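Local coordinates for putative electron transport related protein (Corynebacterium diphtheriae, PDB 4PQ1) that probably acts as a DsbF-type thiol-disulfide oxidoreductase with a thioredoxin-like fold and a CxxC disulfide, exchanging electrons with thiols of partner proteins, at residues L49-W55 with V80-D86; H70-G74 with I151-D155; T2-H6 with L117-P121; Y42-V47 with K133-P137. All blocks are in the same frame, centred on the assembly; numbering follows the deposited sequence.

Interactions 1 and 4 share strand 46-52 of the central sheet. Their centres are about 20 Å apart, on opposite sides of the chain's centre. They meet where Val-80 CG2 lies 4.2 Å from Val-47 CG1. Interaction 1 lies beside the probable redox site: beyond strand 46-52, the loop 53-55 leads to Trp-55, whose side chain touches the Cys-56/Cys-59 disulfide region. Interaction 2 joins two helices beside the sheet and reaches interaction 4 through Ile-154 CD1 and Ile-46 CG2, 3.7 Å apart. Interaction 3 packs the N-terminal arm on the loop 117-121. It touches interaction 1 at Leu-49 CD1 and Leu-117 CD2 (3.5 Å) and interaction 4 at Phe-3 CD2 and Pro-137 CG (3.6 Å).

Interaction 1: residues L49-W55 with V80-D86; sequences LNAWGQW and VGINVRD
Trp-52 (chi1 p) lays its indole over Asn-83, whose CA sits 4.1 Å from the centroid of the five-membered ring in a CH-pi contact. Trp-52 NE1 hydrogen-bonds to Ser-105 OG. Strands 49-52 and 80-83 run parallel at 27°, axes 4.4 Å apart. Leu-49 pairs with Val-80, Asn-50 with Gly-81, Ala-51 with Ile-82 and Trp-52 with Asn-83. Asn-50 N donates a hydrogen bond to Val-80 O (3.1 Å), Ile-82 N to Asn-50 O (2.5 Å), Trp-52 N to Ile-82 O (3.0 Å) and Val-84 N to Trp-52 O (2.8 Å). This is the sheet pairing of a beta-alpha-beta crossover in the thioredoxin fold; the intervening helical region carries the Cys-56/Cys-59 disulfide. Leu-49, Ala-51, Val-80 and Ile-82 line one apolar face; Leu-49 CD2 is 4.1 Å from Val-80 CB. Beyond the strands, Asp-86 OD2 accepts from Gln-54 N (2.9 Å) and Asp-86 OD1 from Gln-54 NE2 (3.0 Å). Trp-55 NE1 donates to Val-84 O (3.0 Å).

Interaction 2: residues H70-G74 with I151-D155; sequences HEYLG and IKVID
This is a helix-helix contact beside the central sheet. It joins the C-terminal end of helix 63-73 to helix 147-156, near the end of the chain. Residues 70-73 and all of 151-155 are helical. Gly-74 leaves the helix with positive phi (57°), while its N still reaches His-70 O at 3.3 Å. The backbones stay well apart: the nearest CA pairs are Tyr-72 with Ile-151 at 8.1 Å and Leu-73 with Ile-154 at 8.2 Å. Side chains therefore make the contact, and they bury 243 Å² in all. Tyr-72, with chi1 t and chi2 -85°, points toward the other helix and bridges the gap. Ile-151 lies over one face of its ring, with CG1 4.0 Å from the ring centroid and 9° off the normal, a CH-pi contact. Ile-154 CG2 meets the ring edge 3.9 Å from Tyr-72 CE1. At the tip, Tyr-72 OH donates a hydrogen bond to Asp-155 OD1 at 2.7 Å. Closer to the sheet, Leu-73 CD2 packs 3.6 Å from Ile-154 CD1, with Ile-154 in the m,m rotamer. Leu-73 and Ile-154 also rest on Ile-46 and Val-48 of strand 46-52. Two helices packed side by side against one face of a central sheet are characteristic of the thioredoxin fold.

Interaction 3: residues T2-H6 with L117-P121; sequences TFQFH and LGGVP
One backbone hydrogen bond joins the segments: Phe-5 N donates to Gly-118 O at 2.7 Å, with an angle of 165°. Neither segment is a regular strand or helix. Their closest CA pair is Gln-4 and Gly-118, 4.1 Å apart. Residues 3-5 are extended, whereas Gly-118 (phi/psi 80/24) and Gly-119 (80/30) both take left-handed conformations. Close backbone packing comes next. Phe-3 O lies 3.3 Å from Gly-118 CA, and a CB at Gly-118 would come within 2.5 Å of Phe-3 O. The lack of a side chain at Gly-118 thus lets the arm come this close. In the fold, the N-terminal arm lies across the loop that runs from helix 113-116 to strand 127-131 of the thioredoxin-like sheet. The aromatic contacts follow. Both phenylalanines have chi1 t and direct CB toward the loop. The edge of the Phe-3 ring approaches Leu-117 O, with CD2 at 3.4 Å; the ring also meets Tyr-16 edge-to-face. Phe-5 holds Val-120 over one ring face, CG to CG2 4.0 Å, and its CE2 lies 3.6 Å from Pro-121 CD. Phe-5 also touches Val-140 of strand 137-141, so the arm reaches the sheet as well as the loop. Leu-117 turns its CB away from the arm, and its side chain packs on Val-24 and Ile-27.

Interaction 4: residues Y42-V47 with K133-P137; sequences YKDKIV and KQHRP
His-135 NE2 donates to Tyr-42 O at 2.9 Å and, more weakly, to Lys-45 O at 3.1 Å. Both carbonyls lie near the plane of the imidazole, at its edge. They belong to a type II beta turn from Tyr-42 to Lys-45, closed by Lys-45 N to Tyr-42 O at 2.9 Å. Lys-43 (phi/psi -52/137) and Asp-44 (66/13) are its central residues. His-135 itself has a positive phi (58/50) and chi1 m, which brings the ring end up to the turn. Two waters add a second polar layer. One donates to both Asp-44 OD1 (2.5 Å) and, weakly, Lys-133 O (2.9 Å). The other accepts from Asp-44 N (2.6 Å) and donates to Lys-133 O (2.8 Å). Lys-133 O also receives a CA-H...O contact from Asp-44 CA at 3.4 Å. These two residues make the closest backbone approach, CA to CA 4.6 Å. Packing completes the contact. Val-47 CG2 lies 3.5 Å from His-135 NE2, and Ile-46 CG1 lies 4.3 Å from Lys-133 CG. The segments bury 290 Å² in all. Residues 132-136 link strands 127-131 and 137-141. The contact thus sets the turn leading into central strand 46-52 against the connection of the antiparallel beta hairpin found in the C-terminal half of the thioredoxin fold.

Interaction 1: residues L49-W55 with V80-D86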
# COMPACT_ATOMS: atom_id res chain seq x y z
N LEU A 49 -2.38 1.13 -0.32
CA LEU A 49 -1.36 0.31 0.35
C LEU A 49 -0.12 0.17 -0.50
O LEU A 49 -0.20 -0.12 -1.70
CB LEU A 49 -1.89 -1.10 0.65
CG LEU A 49 -3.15 -1.28 1.47
CD1 LEU A 49 -3.61 -2.71 1.32
CD2 LEU A 49 -2.86 -0.93 2.91
N ASN A 50 1.03 0.34 0.13
CA ASN A 50 2.31 0.26 -0.56
C ASN A 50 3.33 -0.47 0.28
O ASN A 50 3.64 -0.05 1.41
CB ASN A 50 2.80 1.67 -0.91
CG ASN A 50 4.18 1.65 -1.53
OD1 ASN A 50 5.15 2.01 -0.88
ND2 ASN A 50 4.27 1.23 -2.79
N ALA A 51 3.80 -1.59 -0.24
CA ALA A 51 4.87 -2.35 0.39
C ALA A 51 6.22 -1.80 -0.06
O ALA A 51 6.47 -1.66 -1.27
CB ALA A 51 4.76 -3.82 0.06
N TRP A 52 7.07 -1.48 0.90
CA TRP A 52 8.31 -0.77 0.61
C TRP A 52 9.38 -1.12 1.64
O TRP A 52 9.08 -1.74 2.66
CB TRP A 52 8.06 0.74 0.62
CG TRP A 52 7.79 1.30 2.00
CD1 TRP A 52 6.59 1.34 2.66
CD2 TRP A 52 8.75 1.90 2.89
NE1 TRP A 52 6.75 1.94 3.90
CE2 TRP A 52 8.06 2.29 4.06
CE3 TRP A 52 10.12 2.17 2.80
CZ2 TRP A 52 8.71 2.91 5.15
CZ3 TRP A 52 10.76 2.79 3.88
CH2 TRP A 52 10.05 3.15 5.03
N GLY A 53 10.61 -0.72 1.35
CA GLY A 53 11.71 -0.83 2.31
C GLY A 53 12.73 0.20 1.85
O GLY A 53 12.85 0.43 0.65
N GLN A 54 13.45 0.82 2.78
CA GLN A 54 14.46 1.81 2.40
C GLN A 54 15.62 1.19 1.61
O GLN A 54 16.35 1.90 0.92
CB GLN A 54 14.99 2.55 3.63
CG GLN A 54 15.60 1.66 4.69
CD GLN A 54 17.02 1.24 4.36
OE1 GLN A 54 17.86 2.07 4.00
NE2 GLN A 54 17.29 -0.06 4.46
N TRP A 55 15.77 -0.12 1.71
CA TRP A 55 16.84 -0.87 1.05
C TRP A 55 16.55 -1.06 -0.44
O TRP A 55 17.35 -1.63 -1.19
CB TRP A 55 17.01 -2.24 1.72
CG TRP A 55 15.69 -2.91 1.87
CD1 TRP A 55 14.88 -2.91 2.98
CD2 TRP A 55 14.98 -3.63 0.86
NE1 TRP A 55 13.73 -3.62 2.72
CE2 TRP A 55 13.76 -4.06 1.42
CE3 TRP A 55 15.26 -3.97 -0.47
CZ2 TRP A 55 12.83 -4.79 0.70
CZ3 TRP A 55 14.34 -4.70 -1.18
CH2 TRP A 55 13.13 -5.10 -0.60
N VAL A 80 -1.10 4.11 3.08
CA VAL A 80 -0.56 3.35 4.21
C VAL A 80 0.58 2.46 3.75
O VAL A 80 0.38 1.58 2.92
CB VAL A 80 -1.62 2.48 4.89
CG1 VAL A 80 -0.95 1.63 5.97
CG2 VAL A 80 -2.70 3.35 5.48
N GLY A 81 1.77 2.69 4.27
CA GLY A 81 2.92 1.92 3.84
C GLY A 81 2.98 0.62 4.59
O GLY A 81 2.52 0.50 5.73
N ILE A 82 3.53 -0.38 3.93
CA ILE A 82 3.82 -1.64 4.60
C ILE A 82 5.33 -1.88 4.46
O ILE A 82 5.81 -2.35 3.44
CB ILE A 82 3.00 -2.81 4.01
CG1 ILE A 82 1.51 -2.51 4.15
CG2 ILE A 82 3.36 -4.14 4.67
CD1 ILE A 82 0.63 -3.55 3.52
N ASN A 83 6.07 -1.52 5.51
CA ASN A 83 7.52 -1.59 5.49
C ASN A 83 7.97 -3.03 5.69
O ASN A 83 7.74 -3.62 6.76
CB ASN A 83 8.07 -0.65 6.57
CG ASN A 83 9.59 -0.71 6.73
OD1 ASN A 83 10.07 -0.95 7.83
ND2 ASN A 83 10.32 -0.49 5.65
N VAL A 84 8.55 -3.63 4.65
CA VAL A 84 8.96 -5.03 4.75
C VAL A 84 10.50 -5.16 4.65
O VAL A 84 11.16 -4.31 4.06
CB VAL A 84 8.28 -5.91 3.66
CG1 VAL A 84 6.74 -5.74 3.72
CG2 VAL A 84 8.80 -5.57 2.27
N ARG A 85 11.04 -6.21 5.26
CA ARG A 85 12.46 -6.58 5.11
C ARG A 85 13.41 -5.49 5.59
O ARG A 85 14.59 -5.49 5.27
CB ARG A 85 12.77 -6.91 3.65
CG ARG A 85 12.67 -8.38 3.32
CD ARG A 85 12.48 -8.63 1.83
NE ARG A 85 11.34 -9.50 1.65
CZ ARG A 85 10.62 -9.62 0.54
NH1 ARG A 85 10.91 -8.93 -0.55
NH2 ARG A 85 9.59 -10.46 0.55
N ASP A 86 12.88 -4.56 6.37
CA ASP A 86 13.69 -3.62 7.11
C ASP A 86 13.79 -4.12 8.54
O ASP A 86 12.97 -3.77 9.39
CB ASP A 86 13.12 -2.21 7.03
CG ASP A 86 13.82 -1.37 5.99
OD1 ASP A 86 15.06 -1.45 5.91
OD2 ASP A 86 13.14 -0.62 5.25

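Interaction 2: residues H70-G74 with I151-D155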
# COMPACT_ATOMS: atom_id res chain seq x y z
N HIS A 70 -0.76 10.78 -1.52
CA HIS A 70 -1.27 10.92 -0.16
C HIS A 70 -1.90 12.29 0.05
O HIS A 70 -2.99 12.41 0.61
CB HIS A 70 -0.17 10.72 0.87
CG HIS A 70 -0.64 10.85 2.28
ND1 HIS A 70 -1.51 9.95 2.86
CD2 HIS A 70 -0.36 11.77 3.23
CE1 HIS A 70 -1.76 10.32 4.10
NE2 HIS A 70 -1.07 11.42 4.36
N GLU A 71 -1.19 13.31 -0.41
CA GLU A 71 -1.67 14.67 -0.35
C GLU A 71 -2.89 14.89 -1.24
O GLU A 71 -3.80 15.61 -0.87
CB GLU A 71 -0.56 15.63 -0.75
CG GLU A 71 0.58 15.66 0.25
CD GLU A 71 1.73 16.53 -0.21
OE1 GLU A 71 1.73 16.91 -1.41
OE2 GLU A 71 2.61 16.83 0.61
N TYR A 72 -2.90 14.27 -2.42
CA TYR A 72 -3.99 14.43 -3.37
C TYR A 72 -5.29 13.85 -2.79
O TYR A 72 -6.37 14.39 -3.03
CB TYR A 72 -3.64 13.75 -4.70
CG TYR A 72 -4.74 13.77 -5.76
CD1 TYR A 72 -5.74 12.80 -5.78
CD2 TYR A 72 -4.76 14.75 -6.75
CE1 TYR A 72 -6.74 12.81 -6.76
CE2 TYR A 72 -5.76 14.77 -7.73
CZ TYR A 72 -6.74 13.80 -7.73
OH TYR A 72 -7.71 13.82 -8.70
N LEU A 73 -5.16 12.78 -2.02
CA LEU A 73 -6.34 12.14 -1.42
C LEU A 73 -6.92 13.02 -0.32
O LEU A 73 -8.14 13.15 -0.20
CB LEU A 73 -5.98 10.76 -0.87
CG LEU A 73 -5.78 9.64 -1.89
CD1 LEU A 73 -4.90 8.53 -1.32
CD2 LEU A 73 -7.14 9.07 -2.31
N GLY A 74 -6.04 13.62 0.47
CA GLY A 74 -6.45 14.55 1.51
C GLY A 74 -7.42 13.94 2.50
O GLY A 74 -7.12 12.93 3.14
N ILE A 151 -3.46 8.09 -9.31
CA ILE A 151 -4.50 9.11 -9.41
C ILE A 151 -5.59 8.70 -10.41
O ILE A 151 -6.76 8.89 -10.14
CB ILE A 151 -3.89 10.48 -9.79
CG1 ILE A 151 -3.30 11.15 -8.55
CG2 ILE A 151 -4.96 11.40 -10.39
CD1 ILE A 151 -2.47 12.37 -8.86
N LYS A 152 -5.20 8.14 -11.54
CA LYS A 152 -6.15 7.69 -12.53
C LYS A 152 -7.12 6.69 -11.95
O LYS A 152 -8.32 6.78 -12.19
CB LYS A 152 -5.43 7.09 -13.73
CG LYS A 152 -4.84 8.15 -14.63
CD LYS A 152 -4.33 7.55 -15.93
CE LYS A 152 -3.97 8.66 -16.92
NZ LYS A 152 -3.44 8.13 -18.20
N VAL A 153 -6.60 5.74 -11.17
CA VAL A 153 -7.46 4.81 -10.47
C VAL A 153 -8.27 5.56 -9.44
O VAL A 153 -9.49 5.36 -9.34
CB VAL A 153 -6.68 3.70 -9.76
CG1 VAL A 153 -7.67 2.74 -9.08
CG2 VAL A 153 -5.77 2.96 -10.74
N ILE A 154 -7.60 6.41 -8.67
CA ILE A 154 -8.26 7.17 -7.60
C ILE A 154 -9.51 7.84 -8.14
O ILE A 154 -10.60 7.64 -7.62
CB ILE A 154 -7.33 8.24 -6.98
CG1 ILE A 154 -6.20 7.58 -6.16
CG2 ILE A 154 -8.11 9.18 -6.06
CD1 ILE A 154 -6.71 6.71 -5.04
N ASP A 155 -9.35 8.61 -9.22
CA ASP A 155 -10.45 9.34 -9.83
C ASP A 155 -11.64 8.45 -10.24
O ASP A 155 -12.79 8.85 -10.11
CB ASP A 155 -9.93 10.11 -11.04
CG ASP A 155 -9.12 11.32 -10.64
OD1 ASP A 155 -9.25 11.75 -9.47
OD2 ASP A 155 -8.38 11.86 -11.49

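Interaction 3: residues T2-H6 with L117-P121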
# COMPACT_ATOMS: atom_id res chain seq x y z
N THR A 2 -13.47 -12.70 1.35
CA THR A 2 -12.39 -11.72 1.30
C THR A 2 -11.64 -11.82 -0.03
O THR A 2 -11.68 -12.84 -0.72
CB THR A 2 -11.36 -11.89 2.45
OG1 THR A 2 -10.60 -13.09 2.25
CG2 THR A 2 -12.04 -11.93 3.82
N PHE A 3 -10.95 -10.73 -0.38
CA PHE A 3 -10.10 -10.67 -1.56
C PHE A 3 -9.12 -11.82 -1.69
O PHE A 3 -8.47 -12.21 -0.71
CB PHE A 3 -9.32 -9.35 -1.55
CG PHE A 3 -8.46 -9.14 -2.76
CD1 PHE A 3 -9.02 -9.11 -4.02
CD2 PHE A 3 -7.10 -8.94 -2.62
CE1 PHE A 3 -8.25 -8.90 -5.14
CE2 PHE A 3 -6.30 -8.74 -3.74
CZ PHE A 3 -6.88 -8.71 -5.01
N GLN A 4 -9.01 -12.35 -2.90
CA GLN A 4 -8.01 -13.36 -3.23
C GLN A 4 -7.33 -12.88 -4.49
O GLN A 4 -8.00 -12.58 -5.49
CB GLN A 4 -8.63 -14.74 -3.45
CG GLN A 4 -9.92 -15.01 -2.66
CD GLN A 4 -10.81 -16.06 -3.32
OE1 GLN A 4 -10.32 -16.99 -3.97
NE2 GLN A 4 -12.13 -15.90 -3.17
N PHE A 5 -6.01 -12.76 -4.44
CA PHE A 5 -5.23 -12.32 -5.58
C PHE A 5 -4.95 -13.51 -6.48
O PHE A 5 -4.25 -14.43 -6.09
CB PHE A 5 -3.92 -11.65 -5.12
CG PHE A 5 -3.06 -11.16 -6.25
CD1 PHE A 5 -3.38 -10.01 -6.95
CD2 PHE A 5 -1.92 -11.85 -6.61
CE1 PHE A 5 -2.60 -9.56 -7.99
CE2 PHE A 5 -1.12 -11.41 -7.65
CZ PHE A 5 -1.46 -10.26 -8.34
N HIS A 6 -5.54 -13.51 -7.66
CA HIS A 6 -5.36 -14.62 -8.58
C HIS A 6 -4.28 -14.27 -9.57
O HIS A 6 -3.94 -13.10 -9.73
CB HIS A 6 -6.67 -14.96 -9.32
CG HIS A 6 -7.75 -15.50 -8.43
ND1 HIS A 6 -9.00 -14.93 -8.35
CD2 HIS A 6 -7.77 -16.58 -7.61
CE1 HIS A 6 -9.74 -15.62 -7.51
NE2 HIS A 6 -9.02 -16.63 -7.04
N LEU A 117 -3.73 -9.95 2.55
CA LEU A 117 -4.04 -9.19 1.35
C LEU A 117 -4.35 -10.15 0.21
O LEU A 117 -4.23 -9.79 -0.96
CB LEU A 117 -2.87 -8.25 1.00
CG LEU A 117 -2.74 -7.04 1.95
CD1 LEU A 117 -1.53 -6.18 1.65
CD2 LEU A 117 -4.00 -6.19 1.90
N GLY A 118 -4.73 -11.36 0.55
CA GLY A 118 -5.22 -12.29 -0.46
C GLY A 118 -4.15 -12.98 -1.26
O GLY A 118 -4.39 -13.44 -2.38
N GLY A 119 -2.96 -13.06 -0.68
CA GLY A 119 -1.86 -13.79 -1.29
C GLY A 119 -1.15 -13.02 -2.38
O GLY A 119 -0.65 -13.60 -3.35
N VAL A 120 -1.13 -11.71 -2.24
CA VAL A 120 -0.26 -10.87 -3.05
C VAL A 120 1.19 -11.37 -2.88
O VAL A 120 1.59 -11.72 -1.77
CB VAL A 120 -0.43 -9.38 -2.65
CG1 VAL A 120 0.86 -8.65 -2.72
CG2 VAL A 120 -1.47 -8.71 -3.56
N PRO A 121 1.96 -11.44 -3.98
CA PRO A 121 3.31 -12.03 -3.92
C PRO A 121 4.25 -11.30 -2.95
O PRO A 121 4.52 -10.13 -3.19
CB PRO A 121 3.83 -11.89 -5.36
CG PRO A 121 2.63 -11.59 -6.20
CD PRO A 121 1.63 -10.91 -5.31

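Interaction 4: residues Y42-V47 with K133-P137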
# COMPACT_ATOMS: atom_id res chain seq x y z
N TYR A 42 -9.56 3.95 8.78
CA TYR A 42 -9.93 4.66 7.55
C TYR A 42 -11.15 4.03 6.87
O TYR A 42 -11.27 4.04 5.64
CB TYR A 42 -8.74 4.68 6.60
CG TYR A 42 -7.45 5.01 7.33
CD1 TYR A 42 -7.13 6.32 7.64
CD2 TYR A 42 -6.57 4.00 7.73
CE1 TYR A 42 -5.94 6.62 8.33
CE2 TYR A 42 -5.39 4.29 8.41
CZ TYR A 42 -5.08 5.60 8.71
OH TYR A 42 -3.91 5.89 9.39
N LYS A 43 -12.05 3.49 7.68
CA LYS A 43 -13.31 2.94 7.17
C LYS A 43 -14.03 3.96 6.30
O LYS A 43 -14.07 5.14 6.65
CB LYS A 43 -14.22 2.51 8.32
CG LYS A 43 -15.50 1.83 7.88
CD LYS A 43 -16.41 1.56 9.07
CE LYS A 43 -17.67 0.81 8.66
NZ LYS A 43 -17.36 -0.57 8.23
N ASP A 44 -14.56 3.50 5.17
CA ASP A 44 -15.30 4.33 4.21
C ASP A 44 -14.41 5.38 3.55
O ASP A 44 -14.90 6.30 2.89
CB ASP A 44 -16.51 4.97 4.90
CG ASP A 44 -17.48 3.93 5.43
OD1 ASP A 44 -17.92 3.07 4.63
OD2 ASP A 44 -17.77 3.95 6.66
N LYS A 45 -13.10 5.23 3.72
CA LYS A 45 -12.14 6.11 3.06
C LYS A 45 -11.28 5.31 2.07
O LYS A 45 -11.04 4.11 2.25
CB LYS A 45 -11.26 6.80 4.09
CG LYS A 45 -12.00 7.66 5.11
CD LYS A 45 -12.38 9.00 4.53
CE LYS A 45 -12.72 10.00 5.63
NZ LYS A 45 -13.44 11.19 5.09
N ILE A 46 -10.84 5.98 1.01
CA ILE A 46 -9.94 5.37 0.05
C ILE A 46 -8.58 5.10 0.72
O ILE A 46 -8.10 5.90 1.52
CB ILE A 46 -9.75 6.26 -1.19
CG1 ILE A 46 -11.06 6.41 -1.95
CG2 ILE A 46 -8.68 5.69 -2.11
CD1 ILE A 46 -10.94 7.37 -3.11
N VAL A 47 -7.98 3.95 0.41
CA VAL A 47 -6.72 3.58 1.03
C VAL A 47 -5.75 3.01 0.00
O VAL A 47 -6.06 2.01 -0.68
CB VAL A 47 -6.92 2.55 2.16
CG1 VAL A 47 -5.58 2.08 2.67
CG2 VAL A 47 -7.74 3.16 3.31
N LYS A 133 -13.68 2.45 -1.28
CA LYS A 133 -14.21 2.85 0.02
C LYS A 133 -14.67 1.65 0.86
O LYS A 133 -14.88 1.77 2.07
CB LYS A 133 -15.36 3.84 -0.15
CG LYS A 133 -14.92 5.28 -0.37
CD LYS A 133 -16.14 6.17 -0.57
CE LYS A 133 -15.75 7.61 -0.77
NZ LYS A 133 -16.96 8.49 -0.75
N GLN A 134 -14.82 0.50 0.21
CA GLN A 134 -15.20 -0.71 0.92
C GLN A 134 -13.96 -1.53 1.18
O GLN A 134 -14.04 -2.69 1.62
CB GLN A 134 -16.24 -1.52 0.14
CG GLN A 134 -17.57 -0.79 -0.07
CD GLN A 134 -18.54 -1.58 -0.91
OE1 GLN A 134 -18.86 -2.73 -0.59
NE2 GLN A 134 -19.01 -0.98 -1.99
N HIS A 135 -12.80 -0.91 0.92
CA HIS A 135 -11.50 -1.51 1.14
C HIS A 135 -11.39 -2.79 0.33
O HIS A 135 -10.99 -3.83 0.83
CB HIS A 135 -11.25 -1.74 2.64
CG HIS A 135 -11.04 -0.46 3.41
ND1 HIS A 135 -10.81 -0.44 4.77
CD2 HIS A 135 -11.02 0.83 3.01
CE1 HIS A 135 -10.67 0.81 5.17
NE2 HIS A 135 -10.80 1.61 4.13
N ARG A 136 -11.74 -2.68 -0.95
CA ARG A 136 -11.64 -3.77 -1.90
C ARG A 136 -10.66 -3.33 -2.96
O ARG A 136 -10.73 -2.20 -3.40
CB ARG A 136 -13.01 -4.09 -2.56
CG ARG A 136 -14.20 -4.07 -1.62
CD ARG A 136 -15.53 -4.25 -2.37
NE ARG A 136 -15.82 -3.16 -3.30
CZ ARG A 136 -16.87 -3.15 -4.14
NH1 ARG A 136 -17.72 -4.17 -4.15
NH2 ARG A 136 -17.07 -2.13 -4.96
N PRO A 137 -9.75 -4.22 -3.37
CA PRO A 137 -8.81 -3.67 -4.34
C PRO A 137 -9.48 -3.30 -5.66
O PRO A 137 -10.27 -4.07 -6.20
CB PRO A 137 -7.79 -4.80 -4.51
CG PRO A 137 -7.81 -5.50 -3.19
CD PRO A 137 -9.27 -5.48 -2.78
O HOH W 1 -17.76 2.10 2.30
O HOH W 2 -14.46 0.98 4.71